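Local structure of Glucose/sorbosone dehydrogenases (Escherichia coli K12, 2G8S) at residues 104-108 with 109-113; 136-139 with 140-144; 203-206 with 207-210; 226-229 with 230-233; 246-249 with 250-254. The protein is a beta-propeller protein of the glucose/sorbosone dehydrogenase family, rich in antiparallel strands and carrying a bound calcium ion. All blocks are in the same frame, centred on the assembly; numbering follows the deposited sequence. Where two conformers were deposited one is given.

All five contacts are local turns within one beta-propeller chain, met in numerical order along the sequence. Contact 1 closes the hairpin of strands 96-105 and 112-113. Contact 2 joins strands 135-137 and 142-147 of a four-stranded sheet, and contact 3 turns the chain from strand 198-205 into strand 210-216 of another. Contacts 2 and 3 have centres about 11 Å apart and touch through Val136, Asp138 and Lys140 against Met204 and Asn209, so their two sheets meet there. Contacts 4 and 5 fall in the long loop between strands 222-225 and 265-267, centres about 22 Å apart. Contacts 1 to 3 thus reverse strands within sheets, whereas 4 and 5 shape a loop, contact 4 supplying a calcium ligand.

Contact 1: 104-108 with 109-113; sequences RLSDD and LSKVT
Arg104 and Thr113 face each other as an antiparallel hydrogen-bonded pair, with Arg104 N to Thr113 O at 2.9 Å, and Leu105 and Val112 form the non-hydrogen-bonded pair beside them. This is the end of a beta hairpin, closed by a type I turn from Ser106 to Leu109. A straight bond from Ser106 N to Lys111 O (176° at the hydrogen) carries the pairing one step further toward the turn. Inside the loop Ser106 OG relays: it accepts from Lys111 N and donates to Asp108 OD1 at 2.8 Å. Asp108 CG stands between its own backbone N and carbonyl carbon (chi1 74°), which swings OD1 back over the turn. There OD1 also accepts from Ser110 N, closing an Asx turn, and that donor arrives from above the carboxylate plane. Three donors therefore grip one carboxylate oxygen, which should fix the rotation of the group. On the face that carries Leu105 and Val112, Leu105 CD2 meets Leu109 CD2 at 3.6 Å. Arg81 binds the carbonyl oxygens of Leu105 and Ser106 from outside the hairpin. The third of the Asp108 OD1 donors, Ser110 OG, comes from the syn side of the carboxylate at 2.7 Å.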
loop_
_atom_site.group_PDB
_atom_site.type_symbol
_atom_site.label_atom_id
_atom_site.label_comp_id
_atom_site.label_asym_id
_atom_site.label_seq_id
_atom_site.Cartn_x
_atom_site.Cartn_y
_atom_site.Cartn_z
ATOM N N ARG A 104 12.016 -13.220 11.239
ATOM C CA ARG A 104 11.598 -14.577 10.916
ATOM C C ARG A 104 10.374 -14.947 11.729
ATOM O O ARG A 104 10.366 -14.808 12.949
ATOM C CB ARG A 104 12.739 -15.572 11.181
ATOM C CG ARG A 104 12.456 -16.973 10.650
ATOM C CD ARG A 104 13.533 -17.973 11.052
ATOM N NE ARG A 104 13.276 -19.314 10.504
ATOM C CZ ARG A 104 12.540 -20.247 11.105
ATOM N NH1 ARG A 104 11.964 -20.001 12.279
ATOM N NH2 ARG A 104 12.365 -21.437 10.526
ATOM N N LEU A 105 9.327 -15.419 11.055
ATOM C CA LEU A 105 8.126 -15.864 11.752
ATOM C C LEU A 105 8.347 -17.264 12.328
ATOM O O LEU A 105 8.690 -18.201 11.595
ATOM C CB LEU A 105 6.935 -15.861 10.787
ATOM C CG LEU A 105 5.543 -16.169 11.360
ATOM C CD1 LEU A 105 5.080 -15.137 12.381
ATOM C CD2 LEU A 105 4.526 -16.326 10.238
ATOM N N SER A 106 8.165 -17.399 13.640
ATOM C CA SER A 106 8.357 -18.699 14.288
ATOM C C SER A 106 7.398 -19.750 13.733
ATOM O O SER A 106 6.304 -19.429 13.256
ATOM C CB SER A 106 8.205 -18.593 15.805
ATOM O OG SER A 106 6.880 -18.290 16.176
ATOM N N ASP A 107 7.822 -21.008 13.799
ATOM C CA ASP A 107 7.011 -22.145 13.358
ATOM C C ASP A 107 5.645 -22.157 14.033
ATOM O O ASP A 107 4.632 -22.513 13.422
ATOM C CB ASP A 107 7.731 -23.461 13.679
ATOM C CG ASP A 107 8.949 -23.704 12.799
ATOM O OD1 ASP A 107 9.007 -23.175 11.669
ATOM O OD2 ASP A 107 9.848 -24.449 13.238
ATOM N N ASP A 108 5.621 -21.775 15.312
ATOM C CA ASP A 108 4.378 -21.808 16.089
ATOM C C ASP A 108 3.541 -20.526 16.008
ATOM O O ASP A 108 2.505 -20.404 16.664
ATOM C CB ASP A 108 4.642 -22.236 17.550
ATOM C CG ASP A 108 5.299 -21.150 18.396
ATOM O OD1 ASP A 108 5.508 -20.014 17.917
ATOM O OD2 ASP A 108 5.598 -21.433 19.579
ATOM N N LEU A 109 4.009 -19.577 15.198
ATOM C CA LEU A 109 3.279 -18.338 14.892
ATOM C C LEU A 109 3.122 -17.369 16.072
ATOM O O LEU A 109 2.332 -16.424 16.000
ATOM C CB LEU A 109 1.904 -18.651 14.262
ATOM C CG LEU A 109 1.897 -19.554 13.022
ATOM C CD1 LEU A 109 0.465 -19.837 12.550
ATOM C CD2 LEU A 109 2.736 -18.976 11.878
ATOM N N SER A 110 3.893 -17.579 17.141
ATOM C CA SER A 110 3.785 -16.732 18.328
ATOM C C SER A 110 4.715 -15.524 18.305
ATOM O O SER A 110 4.519 -14.574 19.080
ATOM C CB SER A 110 4.063 -17.547 19.599
ATOM O OG SER A 110 5.412 -17.975 19.635
ATOM N N LYS A 111 5.724 -15.548 17.438
ATOM C CA LYS A 111 6.754 -14.517 17.483
ATOM C C LYS A 111 7.464 -14.254 16.154
ATOM O O LYS A 111 7.503 -15.118 15.257
ATOM C CB LYS A 111 7.769 -14.853 18.576
ATOM C CG LYS A 111 8.649 -16.046 18.282
ATOM C CD LYS A 111 9.441 -16.478 19.524
ATOM C CE LYS A 111 8.610 -17.356 20.442
ATOM N NZ LYS A 111 9.123 -17.339 21.834
ATOM N N VAL A 112 8.005 -13.044 16.048
ATOM C CA VAL A 112 8.880 -12.660 14.963
ATOM C C VAL A 112 10.258 -12.575 15.609
ATOM O O VAL A 112 10.420 -11.931 16.661
ATOM C CB VAL A 112 8.481 -11.293 14.387
ATOM C CG1 VAL A 112 9.460 -10.856 13.313
ATOM C CG2 VAL A 112 7.061 -11.357 13.817
ATOM N N THR A 113 11.239 -13.248 15.023
ATOM C CA THR A 113 12.571 -13.277 15.635
ATOM C C THR A 113 13.597 -12.468 14.846
ATOM O O THR A 113 13.552 -12.398 13.614
ATOM C CB THR A 113 13.081 -14.724 15.843
ATOM O OG1 THR A 113 13.197 -15.389 14.584
ATOM C CG2 THR A 113 12.118 -15.496 16.744
HETATM O O HOH W 1 11.749 -17.658 14.019
#

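Contact 2: 136-139 with 140-144; sequences VFDG and KGYLF
Asp138 OD1 is the main acceptor of this turn, taking Lys140 N and Tyr142 N, each at 3.0 Å, from opposite faces of the carboxylate plane. The bond from Lys140 N is the straighter (162° at the hydrogen) and closes an Asx turn; that from Tyr142 N is more bent, at 142°. With chi1 at 70° the Asp138 carboxylate turns inward over the loop, between the amides it accepts from. In the other direction, Asp138 N donates to Tyr142 O at 3.1 Å. Tyr142 O has a second donor in water 2, which in turn accepts from Gly139 N at 2.9 Å, so this amide at the apex is satisfied through solvent. Farther along, Val136 and Phe144 exchange two backbone bonds, and Phe144 N to Val136 O measures 2.8 Å. Lys140 NZ lies 4.9 Å from Asp138 OD2 and makes a weak bond to Asn209 O instead. The apolar contacts divide between the two faces of the ladder. Leu143 CD1 sits over the centre of the Phe137 ring, 3.8 Å from its centroid, as a CH-pi contact, whereas Asp138 CB meets the edge of the Phe144 ring at CE2. Gly139 and Gly141 both have positive phi, which lets the chain reverse. The whole is a beta hairpin whose loop is held by an Asx turn, at the edge of a four-stranded antiparallel sheet of the kind that forms propeller blades.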
loop_
_atom_site.group_PDB
_atom_site.type_symbol
_atom_site.label_atom_id
_atom_site.label_comp_id
_atom_site.label_asym_id
_atom_site.label_seq_id
_atom_site.Cartn_x
_atom_site.Cartn_y
_atom_site.Cartn_z
ATOM N N VAL A 136 5.850 -4.284 -1.936
ATOM C CA VAL A 136 5.507 -5.312 -2.924
ATOM C C VAL A 136 6.767 -5.953 -3.498
ATOM O O VAL A 136 7.647 -5.250 -4.007
ATOM C CB VAL A 136 4.636 -4.743 -4.083
ATOM C CG1 VAL A 136 4.455 -5.797 -5.180
ATOM C CG2 VAL A 136 3.271 -4.312 -3.576
ATOM N N PHE A 137 6.852 -7.283 -3.417
ATOM C CA PHE A 137 7.917 -8.019 -4.102
ATOM C C PHE A 137 7.520 -8.256 -5.564
ATOM O O PHE A 137 6.373 -8.644 -5.843
ATOM C CB PHE A 137 8.199 -9.350 -3.395
ATOM C CG PHE A 137 8.893 -9.189 -2.069
ATOM C CD1 PHE A 137 10.282 -9.051 -2.010
ATOM C CD2 PHE A 137 8.163 -9.161 -0.891
ATOM C CE1 PHE A 137 10.926 -8.877 -0.787
ATOM C CE2 PHE A 137 8.799 -8.990 0.340
ATOM C CZ PHE A 137 10.185 -8.846 0.387
ATOM N N ASP A 138 8.447 -8.013 -6.494
ATOM C CA ASP A 138 8.106 -8.197 -7.905
ATOM C C ASP A 138 8.256 -9.644 -8.382
ATOM O O ASP A 138 7.833 -9.975 -9.487
ATOM C CB ASP A 138 8.858 -7.217 -8.821
ATOM C CG ASP A 138 10.355 -7.501 -8.926
ATOM O OD1 ASP A 138 10.898 -8.369 -8.203
ATOM O OD2 ASP A 138 10.990 -6.826 -9.765
ATOM N N GLY A 139 8.820 -10.496 -7.529
ATOM C CA GLY A 139 8.962 -11.920 -7.855
ATOM C C GLY A 139 10.158 -12.241 -8.732
ATOM O O GLY A 139 10.321 -13.382 -9.186
ATOM N N LYS A 140 11.006 -11.246 -8.965
ATOM C CA LYS A 140 12.200 -11.451 -9.781
ATOM C C LYS A 140 13.424 -10.743 -9.225
ATOM O O LYS A 140 14.289 -10.282 -9.979
ATOM C CB LYS A 140 11.946 -11.086 -11.240
ATOM C CG LYS A 140 11.396 -9.697 -11.458
ATOM C CD LYS A 140 10.527 -9.684 -12.682
ATOM C CE LYS A 140 9.699 -8.429 -12.738
ATOM N NZ LYS A 140 8.622 -8.550 -13.748
ATOM N N GLY A 141 13.487 -10.671 -7.899
ATOM C CA GLY A 141 14.686 -10.221 -7.229
ATOM C C GLY A 141 14.592 -8.928 -6.464
ATOM O O GLY A 141 15.562 -8.538 -5.811
ATOM N N TYR A 142 13.427 -8.278 -6.528
ATOM C CA TYR A 142 13.321 -6.899 -6.020
ATOM C C TYR A 142 12.134 -6.636 -5.105
ATOM O O TYR A 142 11.148 -7.379 -5.095
ATOM C CB TYR A 142 13.358 -5.892 -7.187
ATOM C CG TYR A 142 14.596 -6.110 -8.023
ATOM C CD1 TYR A 142 15.795 -5.474 -7.706
ATOM C CD2 TYR A 142 14.581 -7.007 -9.091
ATOM C CE1 TYR A 142 16.950 -5.714 -8.445
ATOM C CE2 TYR A 142 15.723 -7.256 -9.827
ATOM C CZ TYR A 142 16.899 -6.607 -9.509
ATOM O OH TYR A 142 18.016 -6.869 -10.276
ATOM N N LEU A 143 12.263 -5.559 -4.334
ATOM C CA LEU A 143 11.234 -5.128 -3.410
ATOM C C LEU A 143 10.943 -3.664 -3.683
ATOM O O LEU A 143 11.860 -2.826 -3.681
ATOM C CB LEU A 143 11.723 -5.284 -1.969
ATOM C CG LEU A 143 10.862 -4.644 -0.877
ATOM C CD1 LEU A 143 9.448 -5.247 -0.812
ATOM C CD2 LEU A 143 11.548 -4.779 0.464
ATOM N N PHE A 144 9.670 -3.366 -3.920
ATOM C CA PHE A 144 9.220 -1.993 -4.117
ATOM C C PHE A 144 8.587 -1.450 -2.849
ATOM O O PHE A 144 7.834 -2.152 -2.160
ATOM C CB PHE A 144 8.244 -1.920 -5.294
ATOM C CG PHE A 144 8.911 -2.114 -6.627
ATOM C CD1 PHE A 144 9.460 -1.033 -7.309
ATOM C CD2 PHE A 144 9.026 -3.382 -7.179
ATOM C CE1 PHE A 144 10.083 -1.202 -8.544
ATOM C CE2 PHE A 144 9.660 -3.569 -8.408
ATOM C CZ PHE A 144 10.185 -2.474 -9.097
HETATM O O HOH W 2 10.778 -10.203 -5.454
#

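Contact 3: 203-206 with 207-210; sequences AMNP and WSNA
Asn205 OD1 gathers two backbone amides of the turn that follows it. Trp207 N approaches at 2.7 Å, close to the direction in which the carbonyl points, and closes an Asx turn; Ser208 N comes at 3.0 Å from above the amide plane. The side chain reaches them because CG lies anti to the backbone N (chi1 177°). Among backbone bonds, Asn205 N to Ala210 O is sound at 2.8 Å, but the bonds returned to Asn205 O by Asn209 N and Ala210 N are both weak. Asn209 and Ala210 thus face Asn205 together as a G1 beta bulge, with Asn209 at positive phi. Ring contacts come from Pro206, whose CG lies over the Trp207 six-membered ring, 3.8 Å from its centroid and 8° off the normal: a CH-pi contact between side chains running side by side. The Asn205 amide stands nearly perpendicular to the indole. Met204, a selenomethionine, bends at chi2 and chi3, which brings its methyl CE within 3.6 Å of Asn209 O, a van der Waals contact. Phe278 and Val306, from another sheet, pack on Asn205. The chemistry suggests a turn shaped largely by a buried side-chain amide oxygen, since the bonds that residues 209 and 210 return to Asn205 O are weak.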
loop_
_atom_site.group_PDB
_atom_site.type_symbol
_atom_site.label_atom_id
_atom_site.label_comp_id
_atom_site.label_asym_id
_atom_site.label_seq_id
_atom_site.Cartn_x
_atom_site.Cartn_y
_atom_site.Cartn_z
ATOM N N ALA A 203 0.225 -3.247 -6.314
ATOM C CA ALA A 203 0.165 -4.685 -6.620
ATOM C C ALA A 203 0.801 -4.980 -7.963
ATOM O O ALA A 203 0.834 -4.120 -8.844
ATOM C CB ALA A 203 -1.281 -5.161 -6.612
HETATM N N MSE A 204 1.300 -6.203 -8.111
HETATM C CA MSE A 204 1.798 -6.663 -9.411
HETATM C C MSE A 204 0.620 -7.061 -10.292
HETATM O O MSE A 204 -0.193 -7.909 -9.913
HETATM C CB MSE A 204 2.750 -7.860 -9.249
HETATM C CG MSE A 204 4.045 -7.552 -8.500
HETATM SE SE MSE A 204 5.135 -6.186 -9.325
HETATM C CE MSE A 204 5.606 -7.139 -10.951
ATOM N N ASN A 205 0.539 -6.448 -11.469
ATOM C CA ASN A 205 -0.437 -6.845 -12.470
ATOM C C ASN A 205 0.006 -8.206 -13.010
ATOM O O ASN A 205 1.096 -8.312 -13.573
ATOM C CB ASN A 205 -0.515 -5.782 -13.569
ATOM C CG ASN A 205 -1.469 -6.156 -14.695
ATOM O OD1 ASN A 205 -1.529 -7.309 -15.123
ATOM N ND2 ASN A 205 -2.209 -5.174 -15.189
ATOM N N PRO A 206 -0.831 -9.248 -12.832
ATOM C CA PRO A 206 -0.432 -10.601 -13.232
ATOM C C PRO A 206 -0.462 -10.852 -14.745
ATOM O O PRO A 206 0.022 -11.897 -15.201
ATOM C CB PRO A 206 -1.466 -11.482 -12.524
ATOM C CG PRO A 206 -2.691 -10.645 -12.499
ATOM C CD PRO A 206 -2.181 -9.243 -12.226
ATOM N N TRP A 207 -1.029 -9.920 -15.504
ATOM C CA TRP A 207 -1.123 -10.060 -16.968
ATOM C C TRP A 207 -0.002 -9.328 -17.691
ATOM O O TRP A 207 0.395 -9.712 -18.791
ATOM C CB TRP A 207 -2.482 -9.579 -17.460
ATOM C CG TRP A 207 -3.586 -10.315 -16.776
ATOM C CD1 TRP A 207 -3.928 -11.624 -16.949
ATOM C CD2 TRP A 207 -4.474 -9.794 -15.787
ATOM N NE1 TRP A 207 -4.994 -11.949 -16.137
ATOM C CE2 TRP A 207 -5.344 -10.842 -15.408
ATOM C CE3 TRP A 207 -4.620 -8.543 -15.178
ATOM C CZ2 TRP A 207 -6.354 -10.668 -14.452
ATOM C CZ3 TRP A 207 -5.616 -8.376 -14.234
ATOM C CH2 TRP A 207 -6.466 -9.434 -13.875
ATOM N N SER A 208 0.525 -8.288 -17.057
ATOM C CA SER A 208 1.653 -7.559 -17.627
ATOM C C SER A 208 2.948 -7.748 -16.845
ATOM O O SER A 208 4.013 -7.302 -17.294
ATOM C CB SER A 208 1.320 -6.073 -17.718
ATOM O OG SER A 208 1.089 -5.551 -16.422
ATOM N N ASN A 209 2.849 -8.407 -15.689
ATOM C CA ASN A 209 3.977 -8.595 -14.781
ATOM C C ASN A 209 4.669 -7.279 -14.485
ATOM O O ASN A 209 5.896 -7.152 -14.539
ATOM C CB ASN A 209 4.961 -9.648 -15.300
ATOM C CG ASN A 209 4.963 -10.884 -14.446
ATOM O OD1 ASN A 209 5.908 -11.123 -13.692
ATOM N ND2 ASN A 209 3.884 -11.656 -14.511
ATOM N N ALA A 210 3.853 -6.289 -14.165
ATOM C CA ALA A 210 4.350 -4.951 -13.902
ATOM C C ALA A 210 3.639 -4.366 -12.690
ATOM O O ALA A 210 2.459 -4.651 -12.443
ATOM C CB ALA A 210 4.123 -4.078 -15.105
#

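Contact 4: 226-229 with 230-233; sequences IPQK and GKNY. With CA (calcium ion), chain C.
Gln228 and Lys231 are the ends of a type II beta turn, with Lys231 N bonded to Gln228 O at 3.2 Å and Gly230 at positive phi (76°) in its third position. From the turn the chain runs back beside itself, and the Tyr233 side chain reaches across to the opposite arm. Its hydroxyl accepts from Gln228 N at 2.7 Å, a bent bond of 139°, and lies 3.3 Å from Pro227 CA. Pro227 CB adds a looser apolar touch on Tyr233 CE2. The Tyr233 CG lies anti to the carbonyl carbon (chi1 -68°), so the ring extends toward residues 227-228 while the carbonyl is left to point elsewhere. Water 3 sits between Tyr233 OH and Gln228 OE1, 2.6 Å from the hydroxyl. The Gln228 and Lys231 chains lie side by side, and in the modelled conformers Lys231 NZ makes a weak bond to Gln228 OE1; both residues have a second conformer, so this link is doubtful. Ser193 OG binds Gln228 O from strand 191-194. At the far end of the residue, Tyr233 O binds the calcium ion at 2.4 Å, together with four waters and two further atoms, one of them Glu223 OE1. One of those waters, water 7, lies in the plane of the Tyr233 ring at its edge. The arrangement is a type II turn that leads into a well-hydrated, seven-coordinate calcium site with a backbone carbonyl ligand.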
loop_
_atom_site.group_PDB
_atom_site.type_symbol
_atom_site.label_atom_id
_atom_site.label_comp_id
_atom_site.label_asym_id
_atom_site.label_seq_id
_atom_site.Cartn_x
_atom_site.Cartn_y
_atom_site.Cartn_z
ATOM N N ILE A 226 1.253 3.435 -13.428
ATOM C CA ILE A 226 2.097 2.277 -13.765
ATOM C C ILE A 226 3.549 2.780 -13.781
ATOM O O ILE A 226 4.063 3.217 -14.815
ATOM C CB ILE A 226 1.721 1.617 -15.121
ATOM C CG1 ILE A 226 0.219 1.300 -15.177
ATOM C CG2 ILE A 226 2.586 0.376 -15.364
ATOM C CD1 ILE A 226 -0.246 0.804 -16.546
ATOM N N PRO A 227 4.187 2.775 -12.603
ATOM C CA PRO A 227 5.447 3.509 -12.471
ATOM C C PRO A 227 6.613 2.877 -13.224
ATOM O O PRO A 227 6.785 1.657 -13.201
ATOM C CB PRO A 227 5.688 3.555 -10.961
ATOM C CG PRO A 227 4.815 2.518 -10.370
ATOM C CD PRO A 227 3.741 2.162 -11.336
ATOM N N GLN A 228 7.390 3.729 -13.881
ATOM C CA GLN A 228 8.523 3.260 -14.662
ATOM C C GLN A 228 9.838 3.800 -14.122
ATOM O O GLN A 228 9.872 4.814 -13.426
ATOM C CB GLN A 228 8.335 3.621 -16.135
ATOM C CG GLN A 228 7.225 2.808 -16.800
ATOM C CD GLN A 228 6.893 3.274 -18.205
ATOM O OE1 GLN A 228 6.898 4.470 -18.504
ATOM N NE2 GLN A 228 6.573 2.324 -19.076
ATOM N N LYS A 229 10.914 3.079 -14.438
ATOM C CA LYS A 229 12.252 3.410 -13.984
ATOM C C LYS A 229 12.637 4.848 -14.303
ATOM O O LYS A 229 12.645 5.263 -15.475
ATOM C CB LYS A 229 13.261 2.459 -14.631
ATOM C CG LYS A 229 14.704 2.666 -14.200
ATOM C CD LYS A 229 15.614 1.666 -14.910
ATOM C CE LYS A 229 17.049 1.800 -14.419
ATOM N NZ LYS A 229 17.968 0.965 -15.239
ATOM N N GLY A 230 12.959 5.595 -13.245
ATOM C CA GLY A 230 13.500 6.944 -13.345
ATOM C C GLY A 230 12.508 8.030 -13.700
ATOM O O GLY A 230 12.898 9.173 -13.938
ATOM N N LYS A 231 11.220 7.696 -13.728
ATOM C CA LYS A 231 10.214 8.643 -14.227
ATOM C C LYS A 231 9.555 9.461 -13.115
ATOM O O LYS A 231 9.498 9.035 -11.957
ATOM C CB LYS A 231 9.158 7.910 -15.063
ATOM C CG LYS A 231 9.702 7.221 -16.326
ATOM C CD LYS A 231 9.462 8.045 -17.574
ATOM C CE LYS A 231 9.931 7.316 -18.828
ATOM N NZ LYS A 231 9.009 6.218 -19.269
ATOM N N ASN A 232 9.061 10.636 -13.504
ATOM C CA ASN A 232 8.455 11.633 -12.637
ATOM C C ASN A 232 6.941 11.606 -12.830
ATOM O O ASN A 232 6.458 11.905 -13.916
ATOM C CB ASN A 232 9.021 12.998 -13.072
ATOM C CG ASN A 232 8.589 14.150 -12.184
ATOM O OD1 ASN A 232 7.668 14.042 -11.380
ATOM N ND2 ASN A 232 9.269 15.289 -12.343
ATOM N N TYR A 233 6.209 11.267 -11.775
ATOM C CA TYR A 233 4.737 11.203 -11.815
ATOM C C TYR A 233 4.062 12.530 -11.461
ATOM O O TYR A 233 2.842 12.625 -11.345
ATOM C CB TYR A 233 4.215 9.934 -11.065
ATOM C CG TYR A 233 4.653 8.787 -11.918
ATOM C CD1 TYR A 233 3.858 8.339 -12.964
ATOM C CD2 TYR A 233 5.956 8.282 -11.811
ATOM C CE1 TYR A 233 4.314 7.370 -13.842
ATOM C CE2 TYR A 233 6.422 7.312 -12.690
ATOM C CZ TYR A 233 5.600 6.865 -13.704
ATOM O OH TYR A 233 6.077 5.928 -14.593
HETATM CA CA CA C . 0.528 12.188 -10.862
HETATM O O HOH W 3 4.935 6.027 -16.979
HETATM O O HOH W 4 0.431 14.096 -9.472
HETATM O O HOH W 5 1.680 11.203 -9.016
HETATM O O HOH W 6 0.099 13.759 -12.559
HETATM O O HOH W 7 0.835 10.527 -12.662
#

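Contact 5: 246-249 with 250-254; sequences GFKI and PEAKG
Ile249 and Ala252 form the ends of a type I beta turn in the long loop between strands 222-225 and 265-267, with Ala252 N bonded to Ile249 O at 3.0 Å. Three residues, Ile249, Pro250 and Lys248, make most of the contact. Ile249 is the buried one. Its CB lies 4.1 Å from Ala252 CB, and its CG2 also touches Pro250 CD. The same methyl, Ile249 CG2, meets Glu251 OE1 at 3.5 Å. That carboxylate is turned mainly to Arg153, with which Glu251 OE1 forms a salt bridge; Arg153 also packs on Ile249 and Pro250. Pro250, with phi -57°, takes the second position of the turn, where its ring-restricted backbone fits the type I shape. Lys248 curls back over the turn: its chain bends at chi3 and chi4, bringing the ammonium among three backbone carbonyls. One is Ile249 O at 2.9 Å, which receives Lys248 NZ and Ala252 N from opposite faces of its carbonyl plane. The bond to Pro250 O, at 3.5 Å, is weak. Two donors on Ile249 O thus tie the lysine to the closing bond of the turn. The third carbonyl gives the shortest of these links, Lys248 NZ to Ala252 O at 2.8 Å, in the carbonyl plane and on a lone pair.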
loop_
_atom_site.group_PDB
_atom_site.type_symbol
_atom_site.label_atom_id
_atom_site.label_comp_id
_atom_site.label_asym_id
_atom_site.label_seq_id
_atom_site.Cartn_x
_atom_site.Cartn_y
_atom_site.Cartn_z
ATOM N N GLY A 246 -10.433 24.804 -2.358
ATOM C CA GLY A 246 -11.091 24.945 -3.654
ATOM C C GLY A 246 -10.207 25.662 -4.661
ATOM O O GLY A 246 -10.528 25.734 -5.849
ATOM N N PHE A 247 -9.088 26.199 -4.180
ATOM C CA PHE A 247 -8.136 26.902 -5.034
ATOM C C PHE A 247 -7.028 25.938 -5.433
ATOM O O PHE A 247 -6.884 24.887 -4.820
ATOM C CB PHE A 247 -7.607 28.148 -4.313
ATOM C CG PHE A 247 -8.685 29.155 -4.019
ATOM C CD1 PHE A 247 -8.876 30.252 -4.853
ATOM C CD2 PHE A 247 -9.545 28.973 -2.940
ATOM C CE1 PHE A 247 -9.898 31.166 -4.597
ATOM C CE2 PHE A 247 -10.566 29.876 -2.680
ATOM C CZ PHE A 247 -10.739 30.976 -3.505
ATOM N N LYS A 248 -6.265 26.285 -6.469
ATOM C CA LYS A 248 -5.209 25.399 -6.978
ATOM C C LYS A 248 -4.138 25.112 -5.928
ATOM O O LYS A 248 -3.872 25.936 -5.047
ATOM C CB LYS A 248 -4.550 25.980 -8.239
ATOM C CG LYS A 248 -3.803 27.294 -8.020
ATOM C CD LYS A 248 -3.273 27.859 -9.334
ATOM C CE LYS A 248 -1.748 27.963 -9.364
ATOM N NZ LYS A 248 -1.003 26.700 -9.073
ATOM N N ILE A 249 -3.542 23.926 -6.023
ATOM C CA ILE A 249 -2.318 23.608 -5.290
ATOM C C ILE A 249 -1.251 24.630 -5.724
ATOM O O ILE A 249 -1.021 24.793 -6.918
ATOM C CB ILE A 249 -1.867 22.144 -5.600
ATOM C CG1 ILE A 249 -2.845 21.135 -4.987
ATOM C CG2 ILE A 249 -0.437 21.866 -5.131
ATOM C CD1 ILE A 249 -2.857 21.110 -3.460
ATOM N N PRO A 250 -0.635 25.348 -4.762
ATOM C CA PRO A 250 0.237 26.463 -5.179
ATOM C C PRO A 250 1.392 26.112 -6.125
ATOM O O PRO A 250 1.759 26.934 -6.971
ATOM C CB PRO A 250 0.762 27.047 -3.860
ATOM C CG PRO A 250 0.367 26.125 -2.790
ATOM C CD PRO A 250 -0.730 25.224 -3.296
ATOM N N GLU A 251 1.944 24.906 -6.001
ATOM C CA GLU A 251 3.103 24.504 -6.804
ATOM C C GLU A 251 2.700 24.029 -8.191
ATOM O O GLU A 251 3.546 23.864 -9.073
ATOM C CB GLU A 251 3.872 23.364 -6.125
ATOM C CG GLU A 251 4.551 23.711 -4.808
ATOM C CD GLU A 251 3.658 23.555 -3.592
ATOM O OE1 GLU A 251 2.474 23.175 -3.743
ATOM O OE2 GLU A 251 4.156 23.795 -2.473
ATOM N N ALA A 252 1.410 23.770 -8.379
ATOM C CA ALA A 252 0.952 23.110 -9.595
ATOM C C ALA A 252 1.009 24.019 -10.817
ATOM O O ALA A 252 0.569 25.177 -10.761
ATOM C CB ALA A 252 -0.458 22.560 -9.395
ATOM N N LYS A 253 1.548 23.481 -11.909
ATOM C CA LYS A 253 1.610 24.185 -13.191
ATOM C C LYS A 253 0.391 23.848 -14.043
ATOM O O LYS A 253 -0.000 24.625 -14.923
ATOM C CB LYS A 253 2.883 23.811 -13.959
ATOM C CG LYS A 253 4.193 24.082 -13.222
ATOM C CD LYS A 253 5.380 24.029 -14.179
ATOM C CE LYS A 253 5.528 25.348 -14.949
ATOM N NZ LYS A 253 6.426 25.284 -16.147
ATOM N N GLY A 254 -0.201 22.682 -13.793
ATOM C CA GLY A 254 -1.364 22.246 -14.559
ATOM C C GLY A 254 -1.683 20.785 -14.309
ATOM O O GLY A 254 -1.112 20.167 -13.414
#